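Local atomic coordinates of KLLA0E08119p (Kluyveromyces lactis, PDB entry 3VA7), a protein that probably catalyses the ATP-driven, biotin-dependent carboxylation of urea to urea-1-carboxylate, this chain being the urea carboxylase part of a longer enzyme with allophanate hydrolase activity. Residues H672-L677 / E821-A826; E684-D689 / V757-V762; G701-G706 / N1014-Y1019; Y729-S732 / I736-T739; T839-G844 / L849-E854. All blocks are in the same frame, centred on the assembly; numbering follows the deposited sequence.

Contact 1 of 5, residues H672-L677 / E821-A826; sequences HGSIDL and ENPILA
Pro823 lays its ring against the backbone of Gly673 and the side chain of Ser674, and this is the dense part of the contact. The ring atom Pro823 CD lies 3.4 Å from Gly673 O, while Pro823 CG comes to 3.9 Å from Ser674 CB, which is directed toward the proline. At the margin, with CG1 anti to the carbonyl carbon (chi1 -61°), Ile824 brings CD1 to 4.0 Å from Ser674 CB. The contact packs the loop after strand 662-669, in the carboxyltransferase A and B range, on the start of strand 824-828, an edge strand of a five-stranded sheet. Gly673 sits at the centre of an inverse gamma turn, and Asn822 makes an Asx turn ahead of the strand, its OD1 accepting from Ile824 N at 2.7 Å in the carbonyl plane. A glycine in place of Pro823 would probably leave a gap beside Gly673 O and Ser674 CB and let the backbone before the strand turn more freely. The other side is looser. No direct hydrogen bond crosses; instead a water donates to both Gly673 O and Glu821 O, each 2.7 Å from the water oxygen, and Asn822 OD1 stays 5.0 Å from Ser674 CB.

Contact 2 of 5, residues E684-D689 / V757-V762; sequences EQFFND and VCQAVV
Helix 684-688 runs at 31° to strand 758-762 with their axes 10.6 Å apart, and the closest pair of CA atoms belongs to Phe686 and Gln759. This is helix-on-sheet packing: the strand is part of the seven-stranded mixed sheet in the carboxyltransferase A and B region, and the helix lies against it. Phe686 carries the contact. Its CG is anti to the backbone N, which extends the ring to the strand, where Gln759 CG sits over the centre of one face, 3.4 Å from the Phe686 ring centroid and only 10° off the normal. That is a CH-pi contact, and it uses the aliphatic part of a polar side chain; the Gln759 chain then bends at chi2, and its amide ends tilted to the ring and near Phe687. Phe781 and Trp691 also meet the Phe686 ring. Ala760 adds a lighter apolar touch, its CB 4.2 Å from Phe686 CE2. The two phenylalanines support each other as well, Phe686 CD2 standing 3.6 Å above the plane of the Phe687 ring, over its centre. Phe687 in turn reaches the strand at the end of the glutamine: Phe687 CE2 lies 3.5 Å from Gln759 NE2, with ring and amide planes 80° apart.

Contact 3 of 5, residues G701-G706 / N1014-Y1019; sequences GVRLIG and NPSRTY. With BTI (5-(hexahydro-2-oxo-1H-thieno[3,4-D]imidazol-6-yl)pentanal), chain B.
Arg703 and Ser1016 meet at the wall of the biotin pocket, where strand 701-705 of the carboxyltransferase A and B region faces a loop of the C and D region; the bound group is a biotinyl aldehyde skeleton, probably carried by Lys1202, as in biotin-requiring domains. Polar contacts come first. Arg703 starts with CG anti to the backbone N (chi1 176°) and then bends at chi2 and chi3, which brings the guanidinium round to the loop. Ser1016 OG lies at its edge, in plane and 3.2 Å from Arg703 NH2, and Arg703 NH1 has a clear hydrogen bond to Thr739 OG1. Within the loop, Arg1017 NE makes a weak bond to Tyr1019 O, and NH1 of the same guanidinium is held by Tyr1044 O, a residue of the urea pocket.

Apolar packing is lighter. Pro1015, preceded by a cis peptide bond, puts CB over one face of the Arg703 guanidinium, 4.4 Å from NH2.

Contacts with the biotin group form the third kind. Ser1016 OG approaches ring atom C4 of the biotin group at 3.6 Å, and Ser1016 CB is 4.1 Å from its C5. On the strand side the valeryl chain passes Gly701, where a CB would collide with C10 and, at these backbone angles, also with the preceding carbonyl O; Gly701 CA itself is 3.9 Å from BTI C10.

Contact 4 of 5, residues Y729-S732 / I736-T739; sequences YVYS and INFT. With BTI (5-(hexahydro-2-oxo-1H-thieno[3,4-D]imidazol-6-yl)pentanal), chain B.
Asn737 and Tyr731 meet beside the ureido end of the biotin group, the asparagine on strand 735-739 of the seven-stranded sheet and the tyrosine just after strand 725-730. Following Asn737 outward, the bond from CA to CB points toward Tyr731, and CG continues anti to the backbone N (chi1 -173°), ending 3.6 Å from Tyr731 OH. The amide then splits. OD1 accepts from the ureido nitrogen BTI N2 at 3.0 Å, with an angle of 153° at the hydrogen, while ND2 turns to the tyrosine, 3.2 Å from Tyr731 CZ. The two side chains cross at about a right angle, ring and amide planes 52° apart, so the meeting is not a stack. Outside the two segments, ND2 makes a weak hydrogen bond to Val757 O, which may help hold the amide with OD1 turned to BTI N2; Tyr731 OH is bonded to Phe756 N, and Gly755 N is a further partner of the biotin group. A leucine in place of Asn737 would probably leave BTI N2 without its acceptor and Val757 O without this donor. Further along the strand, Thr739 touches the ring-fusion carbon, its CG2 lying 3.6 Å from BTI C4.

Contact 5 of 5, residues T839-G844 / L849-E854; sequences TYRQAG and LVEYGE
Thr839, Tyr840 and Arg841 pair with Glu851, Val850 and Leu849 as adjacent antiparallel strands, a hairpin inside the five-stranded sheet of the carboxyltransferase C and D region. The register rests on four backbone hydrogen bonds. Thr839 and Glu851 form one hydrogen-bonded pair, with Glu851 N 2.7 Å from Thr839 O; Arg841 and Leu849 form the other, where Arg841 N gives a nearly straight bond (176°) to Leu849 O. Between them Tyr840 and Val850 make the non-hydrogen-bonded pair, and their side chains lie side by side, Tyr840 CE2 3.8 Å from Val850 CG2, on the face where helix 901-912 packs against the tyrosine.

The face with Thr839, Arg841, Leu849 and Glu851 carries a salt bridge. Arg841, bent at chi3 (93°), turns back so that NH1 donates to Glu851 OE1 at 2.8 Å. The carboxylate oxygen lies near the guanidinium plane and is met on its syn side, somewhat out of the carboxylate plane. Arg841 NH2 has a second salt bridge, to Asp676, and its NE bonds to Pro671 O; two carboxylates round this buried guanidinium would probably stabilise its positive charge. A water donates to Glu851 O and Gly853 O. Ala843 CB, 4.1 Å from Leu849 CB, closes the other end. Hydrogen-bonded pairs either side of a non-hydrogen-bonded one, in strands adjacent in the chain, are the pattern of an antiparallel beta hairpin.

How the contacts relate
All five contacts are largely buried, but contact 1 has an open margin and relies on apolar packing and a water. Contact 2 is mostly aromatic on the aliphatic part of a glutamine, with its amide at the second ring, whereas contact 5 depends on backbone bonds and a salt bridge. Contacts 1 and 5 meet in one sheet, where strands 824-828 and 838-842 are neighbours. Contacts 2, 3 and 4 share the seven-stranded sheet, in which Ile736 pairs with Gln759 and Ala760. His672 N probably bonds to Cys758 O between contacts 1 and 2, and Ser732 to Ala843 O between contacts 4 and 5. Contacts 3 and 4 line the biotin pocket with polar groups, while in contact 2 the Gln759 side chain is about 13 Å from the biotin group.

Contact 1 of 5, residues H672-L677 / E821-A826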
# COMPACT_ATOMS: atom_id res chain seq x y z
N HIS A 672 29.61 11.12 12.42
CA HIS A 672 30.49 10.42 13.35
C HIS A 672 31.95 10.18 12.89
O HIS A 672 32.70 9.51 13.55
CB HIS A 672 29.80 9.18 13.90
CG HIS A 672 28.44 9.46 14.45
ND1 HIS A 672 28.23 10.21 15.59
CD2 HIS A 672 27.20 9.10 14.01
CE1 HIS A 672 26.94 10.32 15.82
NE2 HIS A 672 26.29 9.66 14.88
N GLY A 673 32.35 10.81 11.78
CA GLY A 673 33.76 10.72 11.30
C GLY A 673 34.70 11.49 12.23
O GLY A 673 35.40 12.40 11.78
N SER A 674 34.73 11.13 13.51
CA SER A 674 35.53 11.85 14.51
C SER A 674 36.12 10.82 15.44
O SER A 674 35.61 9.70 15.47
CB SER A 674 34.66 12.79 15.31
OG SER A 674 33.68 12.05 15.98
N ILE A 675 37.17 11.18 16.17
CA ILE A 675 38.01 10.14 16.83
C ILE A 675 37.46 9.66 18.19
O ILE A 675 38.08 8.84 18.85
CB ILE A 675 39.53 10.55 16.92
CG1 ILE A 675 39.73 11.79 17.82
CG2 ILE A 675 40.09 10.85 15.56
CD1 ILE A 675 41.22 12.06 18.20
N ASP A 676 36.32 10.20 18.62
CA ASP A 676 35.57 9.68 19.77
C ASP A 676 34.97 8.31 19.40
O ASP A 676 34.67 7.51 20.30
CB ASP A 676 34.44 10.64 20.21
CG ASP A 676 33.66 11.21 19.04
OD1 ASP A 676 32.43 11.43 19.10
OD2 ASP A 676 34.27 11.41 18.00
N LEU A 677 34.84 8.04 18.09
CA LEU A 677 34.24 6.81 17.56
C LEU A 677 35.14 5.93 16.65
O LEU A 677 35.20 4.72 16.86
CB LEU A 677 32.92 7.15 16.84
CG LEU A 677 31.98 7.93 17.75
CD1 LEU A 677 30.94 8.76 16.99
CD2 LEU A 677 31.34 6.96 18.71
N GLU A 821 37.32 17.05 7.14
CA GLU A 821 37.30 17.97 8.22
C GLU A 821 36.57 17.36 9.43
O GLU A 821 35.99 16.27 9.33
CB GLU A 821 36.64 19.26 7.76
CG GLU A 821 35.17 19.13 7.54
CD GLU A 821 34.54 20.38 6.95
OE1 GLU A 821 33.35 20.28 6.55
OE2 GLU A 821 35.22 21.45 6.85
N ASN A 822 36.61 18.07 10.56
CA ASN A 822 35.97 17.67 11.80
C ASN A 822 34.45 17.89 11.77
O ASN A 822 34.00 18.99 11.56
CB ASN A 822 36.58 18.50 12.90
CG ASN A 822 36.17 18.05 14.24
OD1 ASN A 822 35.01 17.74 14.47
ND2 ASN A 822 37.11 18.00 15.15
N PRO A 823 33.65 16.83 12.00
CA PRO A 823 32.21 17.01 11.87
C PRO A 823 31.59 17.72 13.07
O PRO A 823 30.39 18.11 13.03
CB PRO A 823 31.68 15.59 11.82
CG PRO A 823 32.71 14.75 12.54
CD PRO A 823 34.03 15.48 12.45
N ILE A 824 32.37 17.85 14.15
CA ILE A 824 31.85 18.47 15.38
C ILE A 824 31.86 19.99 15.29
O ILE A 824 32.90 20.62 15.31
CB ILE A 824 32.58 17.97 16.64
CG1 ILE A 824 32.39 16.47 16.75
CG2 ILE A 824 32.06 18.71 17.90
CD1 ILE A 824 33.46 15.84 17.60
N LEU A 825 30.68 20.56 15.20
CA LEU A 825 30.51 21.95 14.90
C LEU A 825 30.64 22.81 16.15
O LEU A 825 31.16 23.90 16.06
CB LEU A 825 29.17 22.19 14.22
CG LEU A 825 29.00 21.70 12.78
CD1 LEU A 825 27.58 21.76 12.34
CD2 LEU A 825 29.84 22.52 11.86
N ALA A 826 30.19 22.31 17.31
CA ALA A 826 30.39 22.98 18.59
C ALA A 826 29.98 22.07 19.72
O ALA A 826 29.08 21.25 19.55
CB ALA A 826 29.59 24.25 18.69
O HOH W 1 35.40 13.59 9.40

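Contact 2 of 5, residues E684-D689 / V757-V762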
# COMPACT_ATOMS: atom_id res chain seq x y z
N GLU A 684 41.08 8.33 7.54
CA GLU A 684 41.92 8.45 6.35
C GLU A 684 41.60 7.35 5.37
O GLU A 684 41.25 7.66 4.22
CB GLU A 684 43.41 8.41 6.67
CG GLU A 684 43.82 9.03 7.99
CD GLU A 684 45.34 9.18 8.10
OE1 GLU A 684 46.02 8.86 7.08
OE2 GLU A 684 45.84 9.64 9.17
N GLN A 685 41.71 6.08 5.79
CA GLN A 685 41.48 4.99 4.84
C GLN A 685 40.11 5.11 4.22
O GLN A 685 39.96 4.78 3.05
CB GLN A 685 41.49 3.61 5.47
CG GLN A 685 42.59 3.26 6.42
CD GLN A 685 42.47 1.81 6.82
OE1 GLN A 685 42.12 0.96 5.98
NE2 GLN A 685 42.75 1.51 8.09
N PHE A 686 39.13 5.59 5.00
CA PHE A 686 37.75 5.71 4.53
C PHE A 686 37.68 6.51 3.26
O PHE A 686 36.94 6.14 2.35
CB PHE A 686 36.81 6.30 5.61
CG PHE A 686 35.38 6.52 5.15
CD1 PHE A 686 34.43 5.48 5.23
CD2 PHE A 686 34.98 7.74 4.62
CE1 PHE A 686 33.08 5.65 4.82
CE2 PHE A 686 33.66 7.94 4.19
CZ PHE A 686 32.69 6.89 4.32
N PHE A 687 38.44 7.62 3.24
CA PHE A 687 38.46 8.58 2.11
C PHE A 687 39.57 8.27 1.09
O PHE A 687 39.46 8.67 -0.08
CB PHE A 687 38.62 10.00 2.61
CG PHE A 687 37.43 10.54 3.39
CD1 PHE A 687 36.38 11.21 2.74
CD2 PHE A 687 37.39 10.48 4.78
CE1 PHE A 687 35.30 11.77 3.46
CE2 PHE A 687 36.31 11.03 5.52
CZ PHE A 687 35.26 11.67 4.86
N ASN A 688 40.63 7.57 1.53
CA ASN A 688 41.71 7.17 0.63
C ASN A 688 41.34 5.98 -0.24
O ASN A 688 41.56 6.04 -1.45
CB ASN A 688 43.02 6.89 1.38
CG ASN A 688 43.64 8.14 2.05
OD1 ASN A 688 43.21 9.30 1.83
ND2 ASN A 688 44.67 7.90 2.88
N ASP A 689 40.81 4.90 0.35
CA ASP A 689 40.43 3.69 -0.43
C ASP A 689 39.13 3.77 -1.25
O ASP A 689 38.30 4.67 -1.03
CB ASP A 689 40.41 2.44 0.44
CG ASP A 689 41.70 2.25 1.19
OD1 ASP A 689 41.74 1.39 2.11
OD2 ASP A 689 42.67 3.02 0.90
N VAL A 757 26.46 4.17 14.02
CA VAL A 757 27.10 5.44 13.66
C VAL A 757 27.14 5.60 12.14
O VAL A 757 27.17 4.62 11.41
CB VAL A 757 28.50 5.53 14.24
CG1 VAL A 757 28.45 5.57 15.75
CG2 VAL A 757 29.34 4.36 13.81
N CYS A 758 27.09 6.84 11.67
CA CYS A 758 27.20 7.22 10.24
C CYS A 758 28.48 8.04 10.10
O CYS A 758 28.73 8.98 10.90
CB CYS A 758 26.03 8.08 9.81
SG CYS A 758 24.42 7.21 9.68
N GLN A 759 29.27 7.77 9.07
CA GLN A 759 30.59 8.36 8.97
C GLN A 759 30.50 9.72 8.29
O GLN A 759 31.07 10.70 8.78
CB GLN A 759 31.54 7.38 8.25
CG GLN A 759 32.72 7.97 7.54
CD GLN A 759 33.83 8.46 8.46
OE1 GLN A 759 34.14 7.86 9.48
NE2 GLN A 759 34.43 9.57 8.09
N ALA A 760 29.79 9.78 7.18
CA ALA A 760 29.75 10.94 6.28
C ALA A 760 28.38 10.86 5.61
O ALA A 760 27.69 9.84 5.79
CB ALA A 760 30.85 10.84 5.25
N VAL A 761 27.99 11.91 4.86
CA VAL A 761 26.72 11.93 4.14
C VAL A 761 26.89 12.51 2.73
O VAL A 761 27.32 13.67 2.54
CB VAL A 761 25.66 12.79 4.87
CG1 VAL A 761 24.34 12.75 4.09
CG2 VAL A 761 25.48 12.38 6.39
N VAL A 762 26.51 11.71 1.73
CA VAL A 762 26.53 12.08 0.37
C VAL A 762 25.76 13.40 0.24
O VAL A 762 24.67 13.58 0.90
CB VAL A 762 25.89 10.97 -0.49
CG1 VAL A 762 25.75 11.43 -1.93
CG2 VAL A 762 26.71 9.67 -0.38

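Contact 3 of 5, residues G701-G706 / N1014-Y1019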
# COMPACT_ATOMS: atom_id res chain seq x y z
N GLY A 701 18.95 1.24 0.21
CA GLY A 701 20.32 1.60 0.46
C GLY A 701 21.28 0.76 -0.34
O GLY A 701 20.95 -0.34 -0.75
N VAL A 702 22.48 1.28 -0.55
CA VAL A 702 23.44 0.70 -1.44
C VAL A 702 24.59 0.22 -0.60
O VAL A 702 25.28 1.00 0.00
CB VAL A 702 23.84 1.71 -2.54
CG1 VAL A 702 25.10 1.28 -3.29
CG2 VAL A 702 22.62 1.90 -3.51
N ARG A 703 24.75 -1.09 -0.54
CA ARG A 703 25.76 -1.70 0.34
C ARG A 703 27.21 -1.67 -0.28
O ARG A 703 27.40 -1.74 -1.50
CB ARG A 703 25.26 -3.10 0.71
CG ARG A 703 26.20 -3.94 1.54
CD ARG A 703 26.33 -3.41 2.96
NE ARG A 703 25.15 -3.69 3.77
CZ ARG A 703 25.07 -3.44 5.07
NH1 ARG A 703 26.08 -2.86 5.71
NH2 ARG A 703 23.97 -3.74 5.73
N LEU A 704 28.22 -1.52 0.57
CA LEU A 704 29.59 -1.28 0.06
C LEU A 704 30.56 -2.33 0.59
O LEU A 704 30.40 -2.81 1.72
CB LEU A 704 30.10 0.12 0.47
CG LEU A 704 29.27 1.32 -0.03
CD1 LEU A 704 29.79 2.62 0.50
CD2 LEU A 704 29.16 1.41 -1.55
N ILE A 705 31.54 -2.69 -0.23
CA ILE A 705 32.60 -3.57 0.22
C ILE A 705 33.89 -2.75 0.24
O ILE A 705 34.24 -2.11 -0.76
CB ILE A 705 32.77 -4.81 -0.74
CG1 ILE A 705 31.43 -5.57 -0.92
CG2 ILE A 705 33.83 -5.76 -0.15
CD1 ILE A 705 31.21 -6.24 -2.31
N GLY A 706 34.58 -2.76 1.37
CA GLY A 706 35.90 -2.17 1.45
C GLY A 706 36.54 -2.36 2.81
O GLY A 706 36.26 -3.32 3.53
N ASN A 1014 25.67 -7.66 12.92
CA ASN A 1014 26.84 -7.26 12.19
C ASN A 1014 27.12 -8.25 11.07
O ASN A 1014 27.73 -9.30 11.31
CB ASN A 1014 28.02 -7.14 13.16
CG ASN A 1014 29.38 -7.11 12.45
OD1 ASN A 1014 30.37 -7.68 12.97
ND2 ASN A 1014 29.44 -6.51 11.28
N PRO A 1015 26.71 -7.94 9.84
CA PRO A 1015 25.98 -6.77 9.36
C PRO A 1015 24.50 -7.00 9.56
O PRO A 1015 24.09 -8.11 9.91
CB PRO A 1015 26.27 -6.77 7.84
CG PRO A 1015 26.35 -8.15 7.48
CD PRO A 1015 26.94 -8.89 8.73
N SER A 1016 23.68 -6.00 9.25
CA SER A 1016 22.25 -6.14 9.43
C SER A 1016 21.60 -7.12 8.45
O SER A 1016 22.13 -7.40 7.40
CB SER A 1016 21.61 -4.76 9.39
OG SER A 1016 22.07 -4.03 8.25
N ARG A 1017 20.41 -7.61 8.79
CA ARG A 1017 19.58 -8.45 7.90
C ARG A 1017 19.12 -7.58 6.77
O ARG A 1017 19.13 -6.36 6.91
CB ARG A 1017 18.34 -8.94 8.62
CG ARG A 1017 18.59 -9.85 9.81
CD ARG A 1017 17.25 -10.36 10.40
NE ARG A 1017 16.33 -9.25 10.69
CZ ARG A 1017 16.39 -8.50 11.80
NH1 ARG A 1017 17.31 -8.70 12.77
NH2 ARG A 1017 15.53 -7.51 11.93
N THR A 1018 18.67 -8.19 5.68
CA THR A 1018 18.03 -7.46 4.62
C THR A 1018 16.52 -7.63 4.66
O THR A 1018 15.78 -6.92 3.93
CB THR A 1018 18.45 -7.97 3.27
OG1 THR A 1018 18.22 -9.39 3.20
CG2 THR A 1018 19.92 -7.69 3.06
N TYR A 1019 16.07 -8.57 5.48
CA TYR A 1019 14.65 -8.96 5.53
C TYR A 1019 14.15 -9.21 6.99
O TYR A 1019 14.84 -9.85 7.81
CB TYR A 1019 14.33 -10.16 4.57
CG TYR A 1019 12.91 -10.62 4.84
CD1 TYR A 1019 11.83 -10.10 4.08
CD2 TYR A 1019 12.62 -11.52 5.95
CE1 TYR A 1019 10.50 -10.48 4.37
CE2 TYR A 1019 11.32 -11.89 6.26
CZ TYR A 1019 10.26 -11.36 5.48
OH TYR A 1019 8.97 -11.68 5.77
C11 BTI B . 20.02 -2.48 2.68
O11 BTI B . 20.19 -3.55 3.33
C10 BTI B . 19.89 -1.06 3.32
C9 BTI B . 19.91 -1.16 4.84
C8 BTI B . 20.12 0.15 5.59
C7 BTI B . 20.63 0.01 7.04
C2 BTI B . 19.86 -0.98 7.90
S1 BTI B . 18.15 -0.57 8.06
C6 BTI B . 17.95 -1.45 9.57
C5 BTI B . 19.30 -1.51 10.25
N3 BTI B . 19.20 -0.45 11.22
C3 BTI B . 19.98 0.55 10.90
O3 BTI B . 20.13 1.63 11.64
N2 BTI B . 20.64 0.32 9.78
C4 BTI B . 20.41 -1.04 9.31

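Contact 4 of 5, residues Y729-S732 / I736-T739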
# COMPACT_ATOMS: atom_id res chain seq x y z
N TYR A 729 19.29 7.29 16.84
CA TYR A 729 19.25 8.72 16.49
C TYR A 729 18.86 8.68 15.04
O TYR A 729 18.96 7.61 14.42
CB TYR A 729 20.63 9.43 16.67
CG TYR A 729 21.67 8.90 15.72
CD1 TYR A 729 22.42 7.80 16.05
CD2 TYR A 729 21.83 9.46 14.46
CE1 TYR A 729 23.37 7.28 15.17
CE2 TYR A 729 22.77 8.98 13.58
CZ TYR A 729 23.53 7.86 13.92
OH TYR A 729 24.45 7.32 13.01
N VAL A 730 18.43 9.80 14.48
CA VAL A 730 17.81 9.81 13.15
C VAL A 730 18.87 10.12 12.13
O VAL A 730 19.76 10.95 12.36
CB VAL A 730 16.65 10.75 13.02
CG1 VAL A 730 15.98 10.59 11.65
CG2 VAL A 730 15.63 10.46 14.16
N TYR A 731 18.83 9.41 11.03
CA TYR A 731 19.93 9.46 10.11
C TYR A 731 19.61 10.49 9.06
O TYR A 731 18.44 10.85 8.85
CB TYR A 731 20.03 8.14 9.35
CG TYR A 731 20.42 6.94 10.11
CD1 TYR A 731 21.14 7.02 11.29
CD2 TYR A 731 20.12 5.67 9.60
CE1 TYR A 731 21.53 5.82 11.99
CE2 TYR A 731 20.49 4.51 10.25
CZ TYR A 731 21.20 4.56 11.43
OH TYR A 731 21.58 3.36 12.04
N SER A 732 20.62 10.84 8.31
CA SER A 732 20.43 11.74 7.17
C SER A 732 20.31 10.99 5.86
O SER A 732 21.07 10.05 5.61
CB SER A 732 21.65 12.68 7.07
OG SER A 732 21.67 13.55 8.19
N ILE A 736 26.28 7.52 5.42
CA ILE A 736 27.01 6.28 5.16
C ILE A 736 27.04 5.58 6.50
O ILE A 736 27.79 5.93 7.38
CB ILE A 736 28.37 6.56 4.49
CG1 ILE A 736 28.12 7.23 3.13
CG2 ILE A 736 29.12 5.34 4.19
CD1 ILE A 736 29.37 7.94 2.61
N ASN A 737 26.15 4.61 6.64
CA ASN A 737 25.81 3.97 7.92
C ASN A 737 26.60 2.70 8.06
O ASN A 737 26.57 1.84 7.15
CB ASN A 737 24.30 3.64 7.86
CG ASN A 737 23.73 3.12 9.17
OD1 ASN A 737 22.94 2.21 9.14
ND2 ASN A 737 24.06 3.73 10.30
N PHE A 738 27.30 2.58 9.18
CA PHE A 738 28.10 1.42 9.48
C PHE A 738 27.29 0.37 10.28
O PHE A 738 27.28 0.37 11.53
CB PHE A 738 29.40 1.84 10.20
CG PHE A 738 30.55 2.15 9.26
CD1 PHE A 738 30.72 3.42 8.73
CD2 PHE A 738 31.44 1.15 8.88
CE1 PHE A 738 31.76 3.67 7.81
CE2 PHE A 738 32.46 1.40 7.97
CZ PHE A 738 32.62 2.66 7.45
N THR A 739 26.63 -0.56 9.57
CA THR A 739 25.81 -1.57 10.25
C THR A 739 26.77 -2.63 10.67
O THR A 739 27.06 -3.54 9.91
CB THR A 739 24.76 -2.19 9.31
OG1 THR A 739 25.44 -2.93 8.28
CG2 THR A 739 23.91 -1.10 8.68
C11 BTI B . 20.02 -2.48 2.68
O11 BTI B . 20.19 -3.55 3.33
C10 BTI B . 19.89 -1.06 3.32
C9 BTI B . 19.91 -1.16 4.84
C8 BTI B . 20.12 0.15 5.59
C7 BTI B . 20.63 0.01 7.04
C2 BTI B . 19.86 -0.98 7.90
S1 BTI B . 18.15 -0.57 8.06
C6 BTI B . 17.95 -1.45 9.57
C5 BTI B . 19.30 -1.51 10.25
N3 BTI B . 19.20 -0.45 11.22
C3 BTI B . 19.98 0.55 10.90
O3 BTI B . 20.13 1.63 11.64
N2 BTI B . 20.64 0.32 9.78
C4 BTI B . 20.41 -1.04 9.31

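Contact 5 of 5, residues T839-G844 / L849-E854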
# COMPACT_ATOMS: atom_id res chain seq x y z
N THR A 839 26.28 18.41 21.89
CA THR A 839 27.21 18.24 20.79
C THR A 839 26.45 18.38 19.49
O THR A 839 25.47 17.69 19.26
CB THR A 839 27.88 16.89 20.88
OG1 THR A 839 28.34 16.74 22.22
CG2 THR A 839 29.08 16.79 19.90
N TYR A 840 26.92 19.31 18.66
CA TYR A 840 26.33 19.66 17.41
C TYR A 840 27.20 19.05 16.31
O TYR A 840 28.41 19.38 16.22
CB TYR A 840 26.24 21.18 17.29
CG TYR A 840 25.31 21.83 18.31
CD1 TYR A 840 25.78 22.32 19.55
CD2 TYR A 840 23.95 21.97 18.03
CE1 TYR A 840 24.89 22.92 20.47
CE2 TYR A 840 23.08 22.58 18.93
CZ TYR A 840 23.55 23.05 20.16
OH TYR A 840 22.60 23.63 21.03
N ARG A 841 26.62 18.14 15.51
CA ARG A 841 27.37 17.50 14.43
C ARG A 841 26.76 17.80 13.06
O ARG A 841 25.53 17.84 12.87
CB ARG A 841 27.54 15.99 14.61
CG ARG A 841 27.76 15.57 16.02
CD ARG A 841 27.80 14.06 16.23
NE ARG A 841 29.17 13.66 16.15
CZ ARG A 841 29.86 13.28 17.19
NH1 ARG A 841 29.28 13.22 18.37
NH2 ARG A 841 31.13 12.95 17.03
N GLN A 842 27.65 18.07 12.13
CA GLN A 842 27.26 18.31 10.81
C GLN A 842 26.79 16.97 10.25
O GLN A 842 27.52 15.99 10.33
CB GLN A 842 28.50 18.77 10.05
CG GLN A 842 28.32 18.82 8.55
CD GLN A 842 29.56 19.38 7.88
OE1 GLN A 842 29.53 20.46 7.27
NE2 GLN A 842 30.66 18.66 8.01
N ALA A 843 25.61 16.93 9.65
CA ALA A 843 25.06 15.66 9.17
C ALA A 843 24.40 15.81 7.82
O ALA A 843 23.18 15.68 7.69
CB ALA A 843 24.05 15.10 10.21
N GLY A 844 25.21 16.08 6.83
CA GLY A 844 24.71 16.33 5.50
C GLY A 844 24.52 17.80 5.21
O GLY A 844 24.34 18.62 6.07
N LEU A 849 22.83 17.50 13.40
CA LEU A 849 22.43 16.59 14.43
C LEU A 849 22.77 17.16 15.82
O LEU A 849 23.95 17.46 16.07
CB LEU A 849 23.14 15.26 14.18
CG LEU A 849 22.84 14.09 15.15
CD1 LEU A 849 21.42 13.58 14.99
CD2 LEU A 849 23.86 12.94 14.98
N VAL A 850 21.79 17.28 16.71
CA VAL A 850 22.04 17.78 18.10
C VAL A 850 22.06 16.58 19.04
O VAL A 850 21.06 15.84 19.16
CB VAL A 850 20.88 18.75 18.59
CG1 VAL A 850 21.12 19.27 19.95
CG2 VAL A 850 20.72 19.91 17.68
N GLU A 851 23.17 16.36 19.72
CA GLU A 851 23.27 15.21 20.63
C GLU A 851 23.40 15.57 22.12
O GLU A 851 24.34 16.23 22.53
CB GLU A 851 24.47 14.35 20.24
CG GLU A 851 24.32 13.67 18.92
CD GLU A 851 25.55 12.88 18.61
OE1 GLU A 851 26.61 13.20 19.21
OE2 GLU A 851 25.48 11.96 17.79
N TYR A 852 22.48 15.10 22.93
CA TYR A 852 22.59 15.34 24.37
C TYR A 852 23.39 14.31 25.19
O TYR A 852 23.33 13.10 24.96
CB TYR A 852 21.20 15.51 24.98
CG TYR A 852 20.49 16.77 24.54
CD1 TYR A 852 21.09 18.06 24.70
CD2 TYR A 852 19.25 16.70 23.99
CE1 TYR A 852 20.41 19.21 24.32
CE2 TYR A 852 18.58 17.85 23.61
CZ TYR A 852 19.15 19.09 23.77
OH TYR A 852 18.43 20.18 23.35
N GLY A 853 24.10 14.84 26.18
CA GLY A 853 24.67 14.06 27.24
C GLY A 853 25.95 13.41 26.83
O GLY A 853 26.46 13.68 25.75
N GLU A 854 26.48 12.58 27.73
CA GLU A 854 27.44 11.56 27.37
C GLU A 854 26.67 10.41 26.69
O GLU A 854 25.43 10.45 26.58
CB GLU A 854 28.22 11.10 28.63
CG GLU A 854 28.89 12.25 29.44
CD GLU A 854 30.16 12.81 28.77
OE1 GLU A 854 30.73 12.12 27.89
OE2 GLU A 854 30.59 13.95 29.12
O HOH W 2 26.68 15.63 23.59